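Local coordinates for protein toll-like receptor 6, Variable lymphocyte receptor B (Mus musculus, PDB 3A79) that probably senses microbial diacylated lipopeptides together with TLR2, through a leucine-rich-repeat ectodomain that is here fused to part of a hagfish lymphocyte receptor, at residues Glu187-Gln192 / Val211-Ser216; Ala156-Leu161 / Leu176-Tyr181; Phe393-Met398 / Cys424-Ser429; Gln380-Gln385 / Glu406-Ser411. All coordinates share one frame; numbering follows the deposited sequence.

Interaction 1: residues Glu187-Gln192 / Val211-Ser216. With NAG (2-acetamido-2-deoxy-beta-D-glucopyranose), chain M.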
# COMPACT_ATOMS: atom_id res chain seq x y z
N GLU B 187 4.44 41.04 -36.73
CA GLU B 187 5.36 42.10 -36.31
C GLU B 187 5.59 42.04 -34.80
O GLU B 187 5.12 42.90 -34.05
CB GLU B 187 4.78 43.46 -36.68
CG GLU B 187 4.17 43.50 -38.07
CD GLU B 187 3.27 44.71 -38.28
OE1 GLU B 187 2.81 45.28 -37.27
OE2 GLU B 187 3.02 45.07 -39.45
N THR B 188 6.34 41.02 -34.38
CA THR B 188 6.48 40.66 -32.96
C THR B 188 6.39 41.83 -31.97
O THR B 188 7.08 42.84 -32.08
CB THR B 188 7.75 39.80 -32.71
OG1 THR B 188 7.40 38.41 -32.76
CG2 THR B 188 8.38 40.11 -31.35
N GLU B 189 5.51 41.65 -30.99
CA GLU B 189 5.34 42.61 -29.92
C GLU B 189 6.51 42.46 -28.94
O GLU B 189 7.03 41.36 -28.73
CB GLU B 189 3.98 42.39 -29.24
CG GLU B 189 2.82 42.12 -30.24
CD GLU B 189 1.43 41.91 -29.59
OE1 GLU B 189 1.16 42.46 -28.50
OE2 GLU B 189 0.59 41.21 -30.20
N SER B 190 6.96 43.57 -28.36
CA SER B 190 8.02 43.50 -27.37
C SER B 190 7.44 44.01 -26.06
O SER B 190 6.33 44.54 -26.03
CB SER B 190 9.21 44.38 -27.77
OG SER B 190 9.58 44.16 -29.13
N LEU B 191 8.20 43.84 -24.99
CA LEU B 191 7.80 44.41 -23.71
C LEU B 191 8.94 44.32 -22.72
O LEU B 191 9.40 43.23 -22.38
CB LEU B 191 6.58 43.71 -23.16
CG LEU B 191 6.12 44.31 -21.84
CD1 LEU B 191 5.62 45.72 -22.11
CD2 LEU B 191 5.06 43.42 -21.17
N GLN B 192 9.41 45.47 -22.27
CA GLN B 192 10.48 45.51 -21.31
C GLN B 192 9.84 45.39 -19.94
O GLN B 192 8.99 46.20 -19.59
CB GLN B 192 11.22 46.84 -21.42
CG GLN B 192 12.30 47.05 -20.39
CD GLN B 192 13.62 46.47 -20.82
OE1 GLN B 192 14.28 47.02 -21.71
NE2 GLN B 192 14.01 45.35 -20.21
N VAL B 211 2.20 32.56 -27.25
CA VAL B 211 2.69 33.91 -27.09
C VAL B 211 3.98 34.17 -27.88
O VAL B 211 4.96 33.42 -27.78
CB VAL B 211 2.86 34.29 -25.62
CG1 VAL B 211 3.33 35.72 -25.50
CG2 VAL B 211 1.56 34.13 -24.92
N GLN B 212 3.95 35.25 -28.66
CA GLN B 212 5.08 35.66 -29.48
C GLN B 212 5.70 36.99 -29.02
O GLN B 212 6.59 37.51 -29.68
CB GLN B 212 4.66 35.77 -30.95
CG GLN B 212 4.69 34.46 -31.73
CD GLN B 212 4.17 34.61 -33.15
OE1 GLN B 212 3.33 33.83 -33.60
NE2 GLN B 212 4.65 35.63 -33.86
N VAL B 213 5.22 37.53 -27.92
CA VAL B 213 5.79 38.74 -27.35
C VAL B 213 7.23 38.52 -26.90
O VAL B 213 7.53 37.58 -26.17
CB VAL B 213 4.96 39.23 -26.13
CG1 VAL B 213 5.75 40.20 -25.28
CG2 VAL B 213 3.65 39.84 -26.58
N ASN B 214 8.11 39.41 -27.34
CA ASN B 214 9.51 39.42 -26.91
C ASN B 214 9.64 40.12 -25.55
O ASN B 214 9.53 41.35 -25.47
CB ASN B 214 10.37 40.11 -27.99
CG ASN B 214 11.88 39.87 -27.82
OD1 ASN B 214 12.30 39.04 -27.02
ND2 ASN B 214 12.69 40.59 -28.61
N MET B 215 9.86 39.36 -24.49
CA MET B 215 9.91 39.93 -23.14
C MET B 215 11.29 40.03 -22.53
O MET B 215 11.87 39.03 -22.12
CB MET B 215 9.03 39.15 -22.18
CG MET B 215 7.58 39.23 -22.51
SD MET B 215 6.56 39.19 -21.05
CE MET B 215 4.96 39.32 -21.82
N SER B 216 11.81 41.24 -22.42
CA SER B 216 13.07 41.45 -21.73
C SER B 216 12.89 41.65 -20.22
O SER B 216 11.87 42.16 -19.75
CB SER B 216 13.82 42.62 -22.34
OG SER B 216 14.12 42.34 -23.70
C1 NAG M . 14.04 40.76 -28.09
C2 NAG M . 15.06 40.62 -29.23
C3 NAG M . 16.47 40.84 -28.69
C4 NAG M . 16.58 42.23 -28.09
C5 NAG M . 15.49 42.51 -27.03
C6 NAG M . 15.43 44.03 -26.77
C7 NAG M . 13.98 38.51 -30.10
C8 NAG M . 12.97 38.83 -31.16
N2 NAG M . 15.01 39.36 -29.98
O3 NAG M . 17.42 40.70 -29.73
O4 NAG M . 17.87 42.37 -27.54
O5 NAG M . 14.20 42.02 -27.42
O6 NAG M . 14.74 44.45 -25.60
O7 NAG M . 13.87 37.50 -29.40
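A small two-stranded parallel sheet in the leucine-rich-repeat solenoid of the TLR6 part pairs Ser190-Gln192 with Asn214-Ser216. The short strand axes lie 4.7 Å apart. Glu189 O opens the pairing: Asn214 N reaches it at 2.6 Å, in the plane of the carbonyl. Leu191 then bonds twice to the same partner strand, its N giving to Asn214 O and its O accepting from Ser216 N. The faces differ in character. Leu191 and Met215 share one face and lie side by side, with Leu191 CD2 4.2 Å from Met215 CE. Just before the strand, Val213 CG2 meets Glu189 CB at 3.7 Å. The other face bears Ser190, Gln192, Asn214 and Ser216. Asn214 has CG anti to the backbone N (chi1 -165°), and its ND2 carries C1 of the N-acetylglucosamine covalently. Ser216 OG shares a 2.9 Å hydrogen bond with O6 of the same sugar. Thr188 lies just ahead of the strand. Its OG1 makes a weak bond to Gln212 O, and its CG2 rests 3.9 Å from Asn214 CB. An alanine here would probably leave Gln212 O without this weak donor and open a gap beside Asn214 CB. Asn214, Met215 and Ser216 form an N-glycosylation sequon, set on adjoining parallel segments such as stack from turn to turn in a leucine-rich-repeat solenoid.

Interaction 2: residues Ala156-Leu161 / Leu176-Tyr181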
# COMPACT_ATOMS: atom_id res chain seq x y z
N ALA B 156 -3.99 43.06 -23.98
CA ALA B 156 -4.07 42.26 -25.20
C ALA B 156 -2.99 42.65 -26.22
O ALA B 156 -2.75 41.95 -27.21
CB ALA B 156 -5.46 42.37 -25.80
N LYS B 157 -2.34 43.79 -25.97
CA LYS B 157 -1.29 44.29 -26.85
C LYS B 157 -0.10 44.73 -26.01
O LYS B 157 -0.29 45.32 -24.95
CB LYS B 157 -1.77 45.51 -27.62
CG LYS B 157 -2.87 45.30 -28.63
CD LYS B 157 -3.02 46.60 -29.42
CE LYS B 157 -4.41 46.81 -29.99
NZ LYS B 157 -4.50 48.15 -30.64
N PHE B 158 1.11 44.50 -26.50
CA PHE B 158 2.30 44.97 -25.80
C PHE B 158 3.32 45.72 -26.68
O PHE B 158 3.68 45.26 -27.76
CB PHE B 158 2.95 43.81 -25.05
CG PHE B 158 2.02 43.12 -24.10
CD1 PHE B 158 1.32 41.99 -24.48
CD2 PHE B 158 1.81 43.63 -22.82
CE1 PHE B 158 0.44 41.36 -23.60
CE2 PHE B 158 0.93 43.01 -21.94
CZ PHE B 158 0.25 41.88 -22.34
N ARG B 159 3.76 46.90 -26.22
CA ARG B 159 4.87 47.59 -26.87
C ARG B 159 6.06 47.69 -25.92
O ARG B 159 5.89 47.66 -24.71
CB ARG B 159 4.47 48.97 -27.38
CG ARG B 159 3.69 48.96 -28.69
CD ARG B 159 2.23 48.61 -28.45
NE ARG B 159 1.66 49.38 -27.35
CZ ARG B 159 1.30 50.66 -27.43
NH1 ARG B 159 1.46 51.34 -28.57
NH2 ARG B 159 0.78 51.27 -26.36
N GLN B 160 7.27 47.79 -26.46
CA GLN B 160 8.46 47.59 -25.65
C GLN B 160 8.43 48.44 -24.39
O GLN B 160 8.85 48.02 -23.32
CB GLN B 160 9.74 47.89 -26.43
CG GLN B 160 10.98 47.34 -25.74
CD GLN B 160 12.27 48.02 -26.17
OE1 GLN B 160 12.25 49.10 -26.77
NE2 GLN B 160 13.41 47.40 -25.84
N LEU B 161 7.91 49.65 -24.53
CA LEU B 161 8.07 50.67 -23.51
C LEU B 161 6.89 50.83 -22.55
O LEU B 161 6.87 51.77 -21.77
CB LEU B 161 8.35 52.01 -24.19
CG LEU B 161 9.77 52.20 -24.70
CD1 LEU B 161 10.00 53.67 -24.99
CD2 LEU B 161 10.75 51.70 -23.67
N LEU B 176 1.10 39.58 -14.36
CA LEU B 176 0.69 39.98 -15.71
C LEU B 176 -0.01 38.85 -16.44
O LEU B 176 0.51 37.73 -16.50
CB LEU B 176 1.93 40.41 -16.48
CG LEU B 176 1.81 40.87 -17.92
CD1 LEU B 176 0.67 41.86 -18.10
CD2 LEU B 176 3.15 41.49 -18.30
N ASP B 177 -1.18 39.12 -16.98
CA ASP B 177 -1.91 38.05 -17.64
C ASP B 177 -2.25 38.34 -19.09
O ASP B 177 -2.71 39.42 -19.46
CB ASP B 177 -3.18 37.71 -16.89
CG ASP B 177 -4.33 38.59 -17.28
OD1 ASP B 177 -4.47 39.65 -16.66
OD2 ASP B 177 -5.08 38.23 -18.21
N LEU B 178 -2.03 37.31 -19.89
CA LEU B 178 -2.16 37.36 -21.33
C LEU B 178 -3.34 36.49 -21.71
O LEU B 178 -3.31 35.77 -22.71
CB LEU B 178 -0.90 36.75 -21.94
CG LEU B 178 0.53 37.28 -21.79
CD1 LEU B 178 0.97 37.89 -23.10
CD2 LEU B 178 0.73 38.24 -20.62
N VAL B 179 -4.38 36.50 -20.88
CA VAL B 179 -5.57 35.74 -21.22
C VAL B 179 -6.23 36.43 -22.41
O VAL B 179 -6.67 35.77 -23.35
CB VAL B 179 -6.55 35.66 -20.03
CG1 VAL B 179 -7.70 34.77 -20.38
CG2 VAL B 179 -5.85 35.12 -18.82
N SER B 180 -6.26 37.76 -22.37
CA SER B 180 -6.90 38.56 -23.40
C SER B 180 -6.13 38.57 -24.73
O SER B 180 -6.60 39.14 -25.71
CB SER B 180 -7.09 40.00 -22.90
OG SER B 180 -8.27 40.14 -22.15
N TYR B 181 -4.96 37.93 -24.75
CA TYR B 181 -4.00 38.09 -25.84
C TYR B 181 -4.12 37.08 -26.99
O TYR B 181 -4.13 35.88 -26.78
CB TYR B 181 -2.57 38.05 -25.29
CG TYR B 181 -1.50 37.78 -26.32
CD1 TYR B 181 -0.71 38.82 -26.80
CD2 TYR B 181 -1.28 36.50 -26.81
CE1 TYR B 181 0.28 38.58 -27.74
CE2 TYR B 181 -0.29 36.25 -27.76
CZ TYR B 181 0.48 37.30 -28.22
OH TYR B 181 1.47 37.08 -29.16
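Phe158 puts its ring among Leu176, Leu178 and Tyr181 in the TLR6 part. Its CE1 meets Leu178 CD1 at 3.5 Å, and its CZ lies 4.1 Å from Leu178 CD2, so both methyls of that leucine touch the ring. CE2 has Leu176 CD1 at 4.0 Å; the two side chains slide past each other in opposite directions. Tyr181 CD1 comes up at the edge of the Phe158 ring, near its plane, 4.2 Å from CE1. Phe158 has CG anti to its carbonyl carbon (chi1 -56°), which sets the root of the ring on the side of 176-181. Beside the aromatic cluster, Ala156 packs on the turn: its CB is 3.4 Å from Ser180 O, and its O is 3.8 Å from Tyr181 CD1. The next shell sets these groups in place. Asp177 OD2 accepts from Val179 N at 3.3 Å in an Asx turn just ahead of Ser180 and Tyr181. Asp177 OD1 takes a second hydrogen bond, from Phe130 N. Glu189 OE1 holds Phe158 N, and Tyr181 OH is hydrogen-bonded to Gln212 N. Leu136 and Leu191 add further packing on Phe158. No hydrogen bond joins 156-161 to 176-181 directly. The contact therefore rests on fit between apolar groups of the solenoid interior, while Phe158 N, Asp177 and Tyr181 OH find their hydrogen bonds elsewhere in the chain or within one segment.

Interaction 3: residues Phe393-Met398 / Cys424-Ser429; sequences FKVALM and CAWAES
Ala396 and Trp426 meet where the short helix 394-397 packs on the loop that leads to strand 432-434. Both belong to the leucine-rich-repeat solenoid of the TLR6 part, next to strand 407-409, whose Leu408 the indole also touches. The aromatic contact is a CH-pi interaction. Ala396 CB sits over one face of the indole, 3.7 Å from the centroid of the five-membered ring and 16° off its normal. Its nearest ring atom is CE2, at 3.5 Å. At the six-membered ring, Val395 O lies 3.6 Å from Trp426 CZ3, in an oblique approach. Purely apolar contacts are few. Val395 CG1 is 4.3 Å from Trp426 CH2. On the more exposed side, Leu397 has CG anti to its backbone N (chi1 -172°), and from there its CD1 touches Ala425 CB at 4.1 Å. The polar groups do not bond directly across the contact. Ala396 O and Ala425 O are both acceptors, and Thr399 OG1 mediates instead, giving to Ala396 O and accepting from Ala427 N. An alanine in place of Trp426 would probably leave the Ala396 methyl without its aromatic cover and Cys447 O without the indole donor. The NE1 bond and the methyl over the face together probably limit how the ring can turn. The same Cys447 is joined by a disulfide to Cys424, so one residue is tied twice to 424-429: through its SG to Cys424 SG, and through its O to Trp426 NE1.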
# COMPACT_ATOMS: atom_id res chain seq x y z
N PHE B 393 13.06 -5.00 6.17
CA PHE B 393 14.43 -5.49 6.09
C PHE B 393 15.02 -5.28 4.70
O PHE B 393 16.25 -5.18 4.54
CB PHE B 393 14.52 -6.96 6.52
CG PHE B 393 14.19 -7.18 7.98
CD1 PHE B 393 13.12 -7.97 8.34
CD2 PHE B 393 14.94 -6.58 8.97
CE1 PHE B 393 12.81 -8.17 9.66
CE2 PHE B 393 14.64 -6.78 10.30
CZ PHE B 393 13.57 -7.57 10.65
N LYS B 394 14.16 -5.21 3.69
CA LYS B 394 14.60 -4.83 2.36
C LYS B 394 14.99 -3.34 2.38
O LYS B 394 15.97 -2.94 1.78
CB LYS B 394 13.52 -5.13 1.30
CG LYS B 394 14.07 -5.75 0.02
CD LYS B 394 13.03 -5.76 -1.10
CE LYS B 394 13.62 -6.22 -2.44
NZ LYS B 394 13.76 -7.70 -2.57
N VAL B 395 14.21 -2.55 3.11
CA VAL B 395 14.48 -1.12 3.31
C VAL B 395 15.81 -0.86 4.04
O VAL B 395 16.33 0.26 4.03
CB VAL B 395 13.31 -0.43 4.08
CG1 VAL B 395 13.56 1.07 4.26
CG2 VAL B 395 11.98 -0.67 3.39
N ALA B 396 16.35 -1.87 4.69
CA ALA B 396 17.63 -1.72 5.37
C ALA B 396 18.73 -2.03 4.38
O ALA B 396 19.77 -1.38 4.37
CB ALA B 396 17.72 -2.65 6.57
N LEU B 397 18.49 -3.03 3.54
CA LEU B 397 19.47 -3.47 2.56
C LEU B 397 19.67 -2.40 1.49
O LEU B 397 20.69 -2.37 0.80
CB LEU B 397 19.03 -4.79 1.92
CG LEU B 397 20.03 -5.49 0.99
CD1 LEU B 397 21.18 -6.10 1.78
CD2 LEU B 397 19.34 -6.55 0.12
N MET B 398 18.68 -1.52 1.36
CA MET B 398 18.71 -0.43 0.40
C MET B 398 19.83 0.57 0.68
O MET B 398 20.49 1.06 -0.23
CB MET B 398 17.38 0.31 0.41
CG MET B 398 17.39 1.61 -0.37
SD MET B 398 15.74 2.32 -0.43
CE MET B 398 15.76 3.35 1.03
N CYS B 424 20.12 -7.98 8.92
CA CYS B 424 20.38 -6.56 9.08
C CYS B 424 21.59 -6.15 8.26
O CYS B 424 22.58 -6.89 8.23
CB CYS B 424 20.63 -6.22 10.55
SG CYS B 424 20.02 -4.58 11.04
N ALA B 425 21.49 -4.98 7.63
CA ALA B 425 22.57 -4.40 6.82
C ALA B 425 22.43 -2.88 6.71
O ALA B 425 22.65 -2.32 5.63
CB ALA B 425 22.59 -5.02 5.42
N TRP B 426 22.09 -2.22 7.82
CA TRP B 426 21.86 -0.78 7.81
C TRP B 426 23.11 0.02 7.47
O TRP B 426 24.23 -0.44 7.69
CB TRP B 426 21.30 -0.28 9.15
CG TRP B 426 19.80 -0.39 9.28
CD1 TRP B 426 19.12 -1.19 10.13
CD2 TRP B 426 18.81 0.34 8.53
NE1 TRP B 426 17.77 -1.01 9.97
CE2 TRP B 426 17.55 -0.08 8.99
CE3 TRP B 426 18.87 1.30 7.51
CZ2 TRP B 426 16.36 0.43 8.47
CZ3 TRP B 426 17.69 1.81 7.00
CH2 TRP B 426 16.45 1.37 7.48
N ALA B 427 22.90 1.21 6.93
CA ALA B 427 24.00 2.14 6.72
C ALA B 427 24.46 2.63 8.08
O ALA B 427 23.68 3.18 8.85
CB ALA B 427 23.57 3.30 5.85
N GLU B 428 25.73 2.42 8.38
CA GLU B 428 26.28 2.69 9.69
C GLU B 428 26.18 4.17 10.04
O GLU B 428 26.53 4.59 11.14
CB GLU B 428 27.74 2.23 9.73
CG GLU B 428 27.97 0.81 9.17
CD GLU B 428 27.71 0.70 7.66
OE1 GLU B 428 27.09 -0.30 7.23
OE2 GLU B 428 28.12 1.61 6.91
N SER B 429 25.67 4.97 9.11
CA SER B 429 25.75 6.42 9.23
C SER B 429 24.43 7.12 9.53
O SER B 429 24.41 8.32 9.77
CB SER B 429 26.38 7.00 7.95
OG SER B 429 25.69 6.57 6.78

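Interaction 4: residues Gln380-Gln385 / Glu406-Ser411. With NAG (2-acetamido-2-deoxy-beta-D-glucopyranose), chain I.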
# COMPACT_ATOMS: atom_id res chain seq x y z
N GLN B 380 22.52 12.28 1.19
CA GLN B 380 22.51 12.52 2.63
C GLN B 380 21.13 12.33 3.23
O GLN B 380 20.97 11.78 4.31
CB GLN B 380 22.97 13.93 2.94
CG GLN B 380 24.33 14.26 2.44
CD GLN B 380 24.91 15.47 3.13
OE1 GLN B 380 24.24 16.09 3.97
NE2 GLN B 380 26.16 15.80 2.81
N THR B 381 20.13 12.84 2.52
CA THR B 381 18.77 12.78 3.01
C THR B 381 17.88 12.18 1.93
O THR B 381 17.79 12.70 0.83
CB THR B 381 18.26 14.17 3.39
OG1 THR B 381 19.15 14.76 4.34
CG2 THR B 381 16.85 14.08 3.97
N LEU B 382 17.24 11.07 2.26
CA LEU B 382 16.32 10.44 1.34
C LEU B 382 14.94 10.37 1.99
O LEU B 382 14.82 10.03 3.16
CB LEU B 382 16.82 9.04 0.96
CG LEU B 382 15.83 8.12 0.25
CD1 LEU B 382 15.71 8.47 -1.22
CD2 LEU B 382 16.27 6.69 0.43
N ILE B 383 13.90 10.71 1.23
CA ILE B 383 12.55 10.77 1.75
C ILE B 383 11.59 9.95 0.89
O ILE B 383 11.39 10.24 -0.29
CB ILE B 383 12.05 12.22 1.84
CG1 ILE B 383 13.05 13.07 2.62
CG2 ILE B 383 10.68 12.28 2.49
CD1 ILE B 383 12.56 14.45 2.92
N LEU B 384 11.01 8.92 1.49
CA LEU B 384 10.11 8.01 0.79
C LEU B 384 8.72 7.97 1.45
O LEU B 384 7.94 7.03 1.25
CB LEU B 384 10.77 6.63 0.70
CG LEU B 384 11.99 6.67 -0.23
CD1 LEU B 384 12.98 5.58 0.08
CD2 LEU B 384 11.58 6.60 -1.70
N GLN B 385 8.41 9.00 2.22
CA GLN B 385 7.13 9.10 2.92
C GLN B 385 5.90 9.01 2.01
O GLN B 385 5.81 9.67 0.99
CB GLN B 385 7.08 10.41 3.71
CG GLN B 385 5.69 10.92 3.93
CD GLN B 385 5.64 11.99 5.00
OE1 GLN B 385 4.57 12.51 5.34
NE2 GLN B 385 6.81 12.32 5.55
N GLU B 406 22.16 10.24 6.29
CA GLU B 406 21.98 10.61 7.69
C GLU B 406 20.51 10.61 8.05
O GLU B 406 20.13 10.27 9.16
CB GLU B 406 22.58 11.98 7.99
CG GLU B 406 24.08 12.08 7.80
CD GLU B 406 24.66 13.29 8.50
OE1 GLU B 406 25.90 13.46 8.47
OE2 GLU B 406 23.88 14.07 9.10
N THR B 407 19.67 10.99 7.09
CA THR B 407 18.24 11.05 7.34
C THR B 407 17.47 10.17 6.38
O THR B 407 17.56 10.33 5.17
CB THR B 407 17.69 12.47 7.18
OG1 THR B 407 18.21 13.32 8.22
CG2 THR B 407 16.16 12.44 7.25
N LEU B 408 16.69 9.25 6.93
CA LEU B 408 15.86 8.38 6.12
C LEU B 408 14.45 8.47 6.66
O LEU B 408 14.20 8.06 7.78
CB LEU B 408 16.37 6.94 6.18
CG LEU B 408 15.87 5.88 5.18
CD1 LEU B 408 15.15 4.73 5.85
CD2 LEU B 408 15.02 6.49 4.09
N ASP B 409 13.54 9.03 5.87
CA ASP B 409 12.14 9.01 6.22
C ASP B 409 11.36 8.03 5.36
O ASP B 409 10.98 8.34 4.24
CB ASP B 409 11.51 10.40 6.11
CG ASP B 409 10.01 10.38 6.41
OD1 ASP B 409 9.54 9.39 7.03
OD2 ASP B 409 9.29 11.34 6.05
N VAL B 410 11.13 6.83 5.89
CA VAL B 410 10.28 5.88 5.20
C VAL B 410 8.94 5.74 5.92
O VAL B 410 8.38 4.64 6.00
CB VAL B 410 10.95 4.51 5.09
CG1 VAL B 410 11.84 4.48 3.88
CG2 VAL B 410 11.73 4.21 6.35
N SER B 411 8.43 6.85 6.43
CA SER B 411 7.17 6.84 7.18
C SER B 411 5.95 6.75 6.26
O SER B 411 6.06 6.80 5.04
CB SER B 411 7.06 8.09 8.05
OG SER B 411 6.44 9.15 7.35
C1 NAG I . 8.74 11.83 10.72
C2 NAG I . 8.82 13.03 11.67
C3 NAG I . 7.49 13.56 12.21
C4 NAG I . 6.27 13.33 11.32
C5 NAG I . 6.28 12.03 10.52
C6 NAG I . 5.29 12.18 9.37
C7 NAG I . 10.51 13.51 13.35
C8 NAG I . 10.60 13.47 14.86
N2 NAG I . 9.66 12.66 12.79
O3 NAG I . 7.65 14.96 12.43
O4 NAG I . 5.13 13.33 12.16
O5 NAG I . 7.54 11.67 9.98
O6 NAG I . 4.93 10.93 8.80
O7 NAG I . 11.18 14.30 12.69
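Gln385 and Asp409 cross at the end of two adjacent parallel strands, 381-383 and 407-409, of the leucine-rich-repeat solenoid in the TLR6 part. Gln385 CB lies 3.4 Å from Asp409 OD2. Gln385 CG is anti to its backbone N (chi1 153°) and comes 3.9 Å from Ser411 OG. CD passes the same hydroxyl. The chain stays extended, and at the tip NE2 gives a 2.7 Å hydrogen bond to Asp409 OD2, using that oxygen's syn lone pair. The amide and carboxylate planes are turned 75° apart. Gln385 OE1 lies 3.8 Å from the sugar O6; its own hydrogen bond goes to a residue just beyond the segments. Asp409 is held at both oxygens, since OD1 takes Ser411 N at 2.8 Å in an Asx turn, met from above the carboxylate plane. Ser411 OG shares a 2.7 Å hydrogen bond with O6 of the N-acetylglucosamine. Backbone bonds join the strands in register: Leu382 N to Thr407 O, Asp409 N to Leu382 O and Leu384 N to Asp409 O. Gln380 O accepts from both Glu406 N and Thr407 N. Leu382 and Leu408 lie side by side on the face they share, with CD2 atoms 3.9 Å apart, and Leu384 packs likewise on Val410. On the other face Thr381 CG2 meets Thr407 CB at 3.7 Å. Two bonds to the carboxylate are consistent with a charged Asp409, steadied by an amide and a backbone N-H beside a glycan.

How the interactions relate
The four contacts form two pairs on opposite sides of the chain's centre, with nearest atoms of different pairs at least about 33 Å apart. Interactions 1 and 2 touch through Gln192 N and Gln160 O, 2.8 Å apart. Interactions 3 and 4 touch where Met398 CE packs on Leu382 CD2 at 3.4 Å, and helix 394-397 follows one strand of interaction 4 and precedes the other. Interactions 2 and 3 are buried and chiefly aromatic and apolar, with no direct hydrogen bonds. Interactions 1 and 4 are partly buried, rely on parallel strand bonding, and meet sugars. The strands of interactions 2 and 4 belong to the parallel series of the solenoid; interaction 1 has a separate small sheet.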